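Local coordinates for WbmS, polysaccharide deacetylase involved in O-antigen biosynthesis (PDB 3HFT), which probably removes acetyl groups from amino sugars as a zinc-dependent polysaccharide deacetylase in the making of the bacterial O-antigen, at residues T42-W47 against V204-P209; V52-I57 against T75-N80. All blocks are in the same frame, centred on the assembly; numbering follows the deposited sequence.

Contact 1: residues T42-W47 against V204-P209; sequences TFDIDW and VLDFHP. With EDO (1,2-ethanediol), chain F; EDO (1,2-ethanediol), chain D.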
# COMPACT_ATOMS: atom_id res chain seq x y z
N THR A 42 17.94 -1.60 -0.19
CA THR A 42 17.45 -0.81 0.92
C THR A 42 17.56 -1.64 2.20
O THR A 42 17.38 -2.86 2.19
CB THR A 42 16.00 -0.28 0.70
OG1 THR A 42 15.07 -1.36 0.76
CG2 THR A 42 15.87 0.49 -0.64
N PHE A 43 17.87 -0.95 3.30
CA PHE A 43 18.07 -1.58 4.58
C PHE A 43 17.23 -0.92 5.66
O PHE A 43 17.39 0.24 5.94
CB PHE A 43 19.56 -1.49 4.92
CG PHE A 43 20.42 -2.24 3.95
CD1 PHE A 43 20.69 -3.59 4.15
CD2 PHE A 43 20.91 -1.62 2.82
CE1 PHE A 43 21.40 -4.31 3.22
CE2 PHE A 43 21.64 -2.32 1.88
CZ PHE A 43 21.88 -3.66 2.07
N ASP A 44 16.30 -1.68 6.21
CA ASP A 44 15.49 -1.28 7.34
C ASP A 44 16.29 -1.72 8.60
O ASP A 44 16.45 -2.92 8.89
CB ASP A 44 14.15 -2.00 7.34
CG ASP A 44 13.22 -1.53 6.22
OD1 ASP A 44 13.52 -0.52 5.55
OD2 ASP A 44 12.16 -2.17 6.04
N ILE A 45 16.82 -0.74 9.29
CA ILE A 45 17.79 -1.00 10.37
C ILE A 45 17.13 -1.78 11.53
O ILE A 45 17.75 -2.65 12.11
CB ILE A 45 18.51 0.31 10.76
CG1 ILE A 45 19.38 0.78 9.56
CG2 ILE A 45 19.38 0.13 12.06
CD1 ILE A 45 20.11 2.14 9.78
N ASP A 46 15.87 -1.50 11.81
CA ASP A 46 15.08 -2.20 12.84
C ASP A 46 15.82 -2.40 14.17
O ASP A 46 15.86 -3.52 14.71
CB ASP A 46 14.54 -3.53 12.31
CG ASP A 46 13.37 -3.33 11.39
OD1 ASP A 46 13.24 -2.20 10.88
OD2 ASP A 46 12.59 -4.28 11.17
N TRP A 47 16.37 -1.32 14.70
CA TRP A 47 16.97 -1.33 16.04
C TRP A 47 18.11 -2.32 16.23
O TRP A 47 18.41 -2.71 17.34
CB TRP A 47 15.89 -1.54 17.13
CG TRP A 47 14.81 -0.48 17.03
CD1 TRP A 47 14.84 0.76 17.58
CD2 TRP A 47 13.59 -0.56 16.28
NE1 TRP A 47 13.72 1.46 17.23
CE2 TRP A 47 12.93 0.68 16.44
CE3 TRP A 47 12.99 -1.55 15.48
CZ2 TRP A 47 11.70 0.96 15.84
CZ3 TRP A 47 11.76 -1.27 14.89
CH2 TRP A 47 11.13 -0.02 15.08
N VAL A 204 13.51 -2.87 -6.21
CA VAL A 204 13.86 -2.44 -4.86
C VAL A 204 13.77 -3.67 -3.95
O VAL A 204 12.77 -4.41 -3.96
CB VAL A 204 12.95 -1.29 -4.36
CG1 VAL A 204 13.43 -0.78 -3.00
CG2 VAL A 204 12.86 -0.15 -5.38
N LEU A 205 14.85 -3.91 -3.20
CA LEU A 205 14.90 -5.03 -2.26
C LEU A 205 15.12 -4.46 -0.87
O LEU A 205 15.81 -3.44 -0.72
CB LEU A 205 16.02 -6.02 -2.63
CG LEU A 205 15.91 -6.75 -3.97
CD1 LEU A 205 16.59 -5.95 -5.11
CD2 LEU A 205 16.54 -8.12 -3.91
N ASP A 206 14.54 -5.11 0.13
CA ASP A 206 14.64 -4.69 1.51
C ASP A 206 15.29 -5.79 2.37
O ASP A 206 14.76 -6.91 2.47
CB ASP A 206 13.25 -4.40 2.05
CG ASP A 206 13.25 -3.84 3.47
OD1 ASP A 206 14.33 -3.48 4.01
OD2 ASP A 206 12.11 -3.70 4.01
N PHE A 207 16.42 -5.44 2.98
CA PHE A 207 17.14 -6.34 3.91
C PHE A 207 17.20 -5.75 5.32
O PHE A 207 17.24 -4.55 5.48
CB PHE A 207 18.58 -6.55 3.46
CG PHE A 207 18.74 -7.33 2.18
CD1 PHE A 207 18.72 -6.70 0.95
CD2 PHE A 207 18.96 -8.71 2.22
CE1 PHE A 207 18.91 -7.45 -0.23
CE2 PHE A 207 19.12 -9.45 1.05
CZ PHE A 207 19.09 -8.81 -0.17
N HIS A 208 17.24 -6.62 6.31
CA HIS A 208 17.46 -6.23 7.71
C HIS A 208 18.84 -6.71 8.14
O HIS A 208 19.20 -7.87 7.91
CB HIS A 208 16.40 -6.85 8.62
CG HIS A 208 15.01 -6.44 8.27
ND1 HIS A 208 14.27 -7.10 7.30
CD2 HIS A 208 14.25 -5.42 8.70
CE1 HIS A 208 13.10 -6.49 7.17
NE2 HIS A 208 13.06 -5.46 8.01
N PRO A 209 19.62 -5.82 8.76
CA PRO A 209 20.94 -6.15 9.29
C PRO A 209 20.95 -7.44 10.12
O PRO A 209 21.84 -8.26 9.92
CB PRO A 209 21.28 -4.92 10.12
CG PRO A 209 20.70 -3.81 9.33
CD PRO A 209 19.36 -4.37 8.83
C1 EDO F . 8.88 -3.29 7.44
O1 EDO F . 8.73 -3.34 8.87
C2 EDO F . 10.20 -3.97 7.08
O2 EDO F . 11.29 -3.56 7.97
C1 EDO D . 12.12 -8.96 11.60
O1 EDO D . 12.07 -9.95 10.57
C2 EDO D . 13.28 -7.99 11.34
O2 EDO D . 13.05 -6.73 11.98
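Asp44 has CG beside its backbone N (chi1 -71°), while Asp206 has CG anti to its own N (chi1 -175°). The two side chains cross at about a right angle, carboxylate planes 70° apart. Asp44 OD2 and Asp206 OD2 lie 2.5 Å apart. Arg125 forms a salt bridge with Asp44 OD1. Between the parallel strands Phe207 N donates to Thr42 O at 2.9 Å, and Asp44 N to Phe207 O at 3.1 Å. Leu205 O takes two donors: Thr42 N nearly in line with the C=O, and Thr42 OG1 at 2.7 Å from above the carbonyl plane. Phe43 and Phe207 lie side by side on the face opposite Thr42 and Asp206. Their rings barely overlap, and Phe43 CE1 touches Phe207 CB at 3.6 Å. Beyond the strands Asp46 OD2 meets His208 CD2 at 3.2 Å and accepts from O2 of the chain D ethanediol. His208 NE2 donates to O2 of the chain F ethanediol at 2.6 Å. Asp46 OD1 binds the zinc ion with His92 and His127, probably in the active site, as in polysaccharide deacetylases. Strand 39-44 is the middle of the five-stranded parallel sheet, between 67-71 and 203-207. Helices 50-63 and 245-256 pack on the Phe43-Phe207 face.

Contact 2: residues V52-I57 against T75-N80; sequences VLQDTI and TPLLEN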
# COMPACT_ATOMS: atom_id res chain seq x y z
N VAL A 52 25.96 -5.53 14.70
CA VAL A 52 25.15 -6.09 13.62
C VAL A 52 25.04 -5.09 12.46
O VAL A 52 25.24 -5.47 11.31
CB VAL A 52 23.75 -6.49 14.14
CG1 VAL A 52 22.79 -6.87 12.97
CG2 VAL A 52 23.87 -7.63 15.15
N LEU A 53 24.75 -3.83 12.75
CA LEU A 53 24.64 -2.82 11.69
C LEU A 53 26.00 -2.64 11.02
O LEU A 53 26.09 -2.59 9.79
CB LEU A 53 24.11 -1.49 12.24
CG LEU A 53 24.04 -0.31 11.26
CD1 LEU A 53 23.25 -0.66 10.01
CD2 LEU A 53 23.44 0.90 11.96
N GLN A 54 27.07 -2.62 11.82
CA GLN A 54 28.41 -2.47 11.25
C GLN A 54 28.76 -3.57 10.27
O GLN A 54 29.40 -3.33 9.25
CB GLN A 54 29.49 -2.42 12.32
CG GLN A 54 30.88 -2.07 11.71
CD GLN A 54 30.92 -0.66 11.16
OE1 GLN A 54 30.66 0.28 11.89
NE2 GLN A 54 31.22 -0.50 9.87
N ASP A 55 28.34 -4.79 10.55
CA ASP A 55 28.62 -5.92 9.67
C ASP A 55 27.94 -5.74 8.33
O ASP A 55 28.52 -6.01 7.28
CB ASP A 55 28.15 -7.22 10.32
CG ASP A 55 28.12 -8.40 9.33
OD1 ASP A 55 29.18 -8.97 9.05
OD2 ASP A 55 27.04 -8.74 8.82
N THR A 56 26.69 -5.26 8.36
CA THR A 56 25.98 -5.01 7.11
C THR A 56 26.64 -3.88 6.33
O THR A 56 26.86 -4.01 5.15
CB THR A 56 24.49 -4.74 7.33
OG1 THR A 56 23.88 -5.85 8.00
CG2 THR A 56 23.79 -4.60 5.97
N ILE A 57 26.93 -2.76 6.99
CA ILE A 57 27.68 -1.65 6.35
C ILE A 57 28.98 -2.15 5.70
O ILE A 57 29.29 -1.82 4.55
CB ILE A 57 28.00 -0.52 7.38
CG1 ILE A 57 26.73 0.24 7.78
CG2 ILE A 57 28.98 0.51 6.79
CD1 ILE A 57 26.89 1.15 8.98
N THR A 75 22.43 6.32 16.54
CA THR A 75 23.68 5.58 16.72
C THR A 75 24.79 6.30 15.97
O THR A 75 24.56 6.89 14.91
CB THR A 75 23.62 4.13 16.17
OG1 THR A 75 24.96 3.66 15.94
CG2 THR A 75 22.82 4.06 14.85
N PRO A 76 26.01 6.29 16.51
CA PRO A 76 27.08 6.94 15.75
C PRO A 76 27.31 6.35 14.35
O PRO A 76 27.89 7.02 13.50
CB PRO A 76 28.31 6.77 16.65
CG PRO A 76 27.94 5.72 17.63
CD PRO A 76 26.48 5.75 17.79
N LEU A 77 26.81 5.14 14.08
CA LEU A 77 26.98 4.53 12.78
C LEU A 77 26.19 5.25 11.69
O LEU A 77 26.51 5.11 10.51
CB LEU A 77 26.64 3.04 12.84
CG LEU A 77 27.54 2.18 13.74
CD1 LEU A 77 27.15 0.72 13.67
CD2 LEU A 77 28.95 2.37 13.35
N LEU A 78 25.18 6.03 12.06
CA LEU A 78 24.48 6.83 11.07
C LEU A 78 25.44 7.81 10.40
O LEU A 78 25.29 8.13 9.22
CB LEU A 78 23.30 7.58 11.70
CG LEU A 78 22.17 6.74 12.29
CD1 LEU A 78 20.95 7.62 12.58
CD2 LEU A 78 21.80 5.57 11.38
N GLU A 79 26.45 8.26 11.13
CA GLU A 79 27.45 9.17 10.57
C GLU A 79 28.30 8.47 9.49
O GLU A 79 28.68 9.10 8.51
CB GLU A 79 28.31 9.77 11.69
CG GLU A 79 29.19 10.95 11.27
CD GLU A 79 28.43 12.04 10.49
OE1 GLU A 79 27.27 12.35 10.83
OE2 GLU A 79 29.01 12.59 9.52
N ASN A 80 28.55 7.16 9.64
CA ASN A 80 29.22 6.38 8.59
C ASN A 80 28.41 6.42 7.29
O ASN A 80 28.94 6.59 6.20
CB ASN A 80 29.36 4.89 8.95
CG ASN A 80 30.16 4.64 10.22
OD1 ASN A 80 30.38 5.54 11.01
ND2 ASN A 80 30.59 3.40 10.42
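Leu77 reaches across to Leu53 and Gln54 on the facing helix. Leu77 CB lies 3.9 Å from Leu53 CD2, and the two leucine side chains slide past each other in opposite directions. Leu77 CD1 approaches the backbone, 3.8 Å from Gln54 N. The other methyl, Leu77 CD2, is met by Gln54 OE1 at 3.1 Å, a close oxygen-to-methyl contact. Gln54 starts with CG anti to its backbone N. Its chain then bends at chi2 (66°) and crosses Leu77 at about a right angle. Gln54 NE2 is held within its own helix by Asp58. Asn80 brings ND2 to 3.4 Å from Gln54 OE1, with the amide planes 44° apart. The contact joins two helices of successive beta-alpha units, 50-63 and 77-83, with strand 67-71 between them in sequence. Such packing beside a parallel sheet is consistent with the distorted (beta/alpha) barrel of polysaccharide deacetylases. Thr75 OG1 accepts a capping bond from Leu77 N ahead of helix 77-83, at 3.0 Å and nearly straight (168°). The same oxygen is also hydrogen-bonded to Asp50, the first residue of helix 50-63. On the sheet side Leu53 and Ile57 rest on Trp69 of strand 67-71, and Leu78 rests on Ala71.

How the contacts relate
From the N terminus the chain first runs through strand 39-44 into the metal-binding turn of contact 1. It then enters helix 50-63, returns to the sheet as strand 67-71 and reaches helix 77-83. Contact 2 closes this short loop of 17 residues. The chain returns much later as strand 203-207, where contact 1 closes a loop of 156 residues. The smaller loop therefore lies wholly within the larger, and the two do not cross. Contact 1 joins two strands in the sheet, and contact 2 ties together two helices. They meet at helix 50-63: Pro209 packs on Val52, Leu53 and Thr56, and Phe43 CE1 lies 3.7 Å from Thr56 CG2.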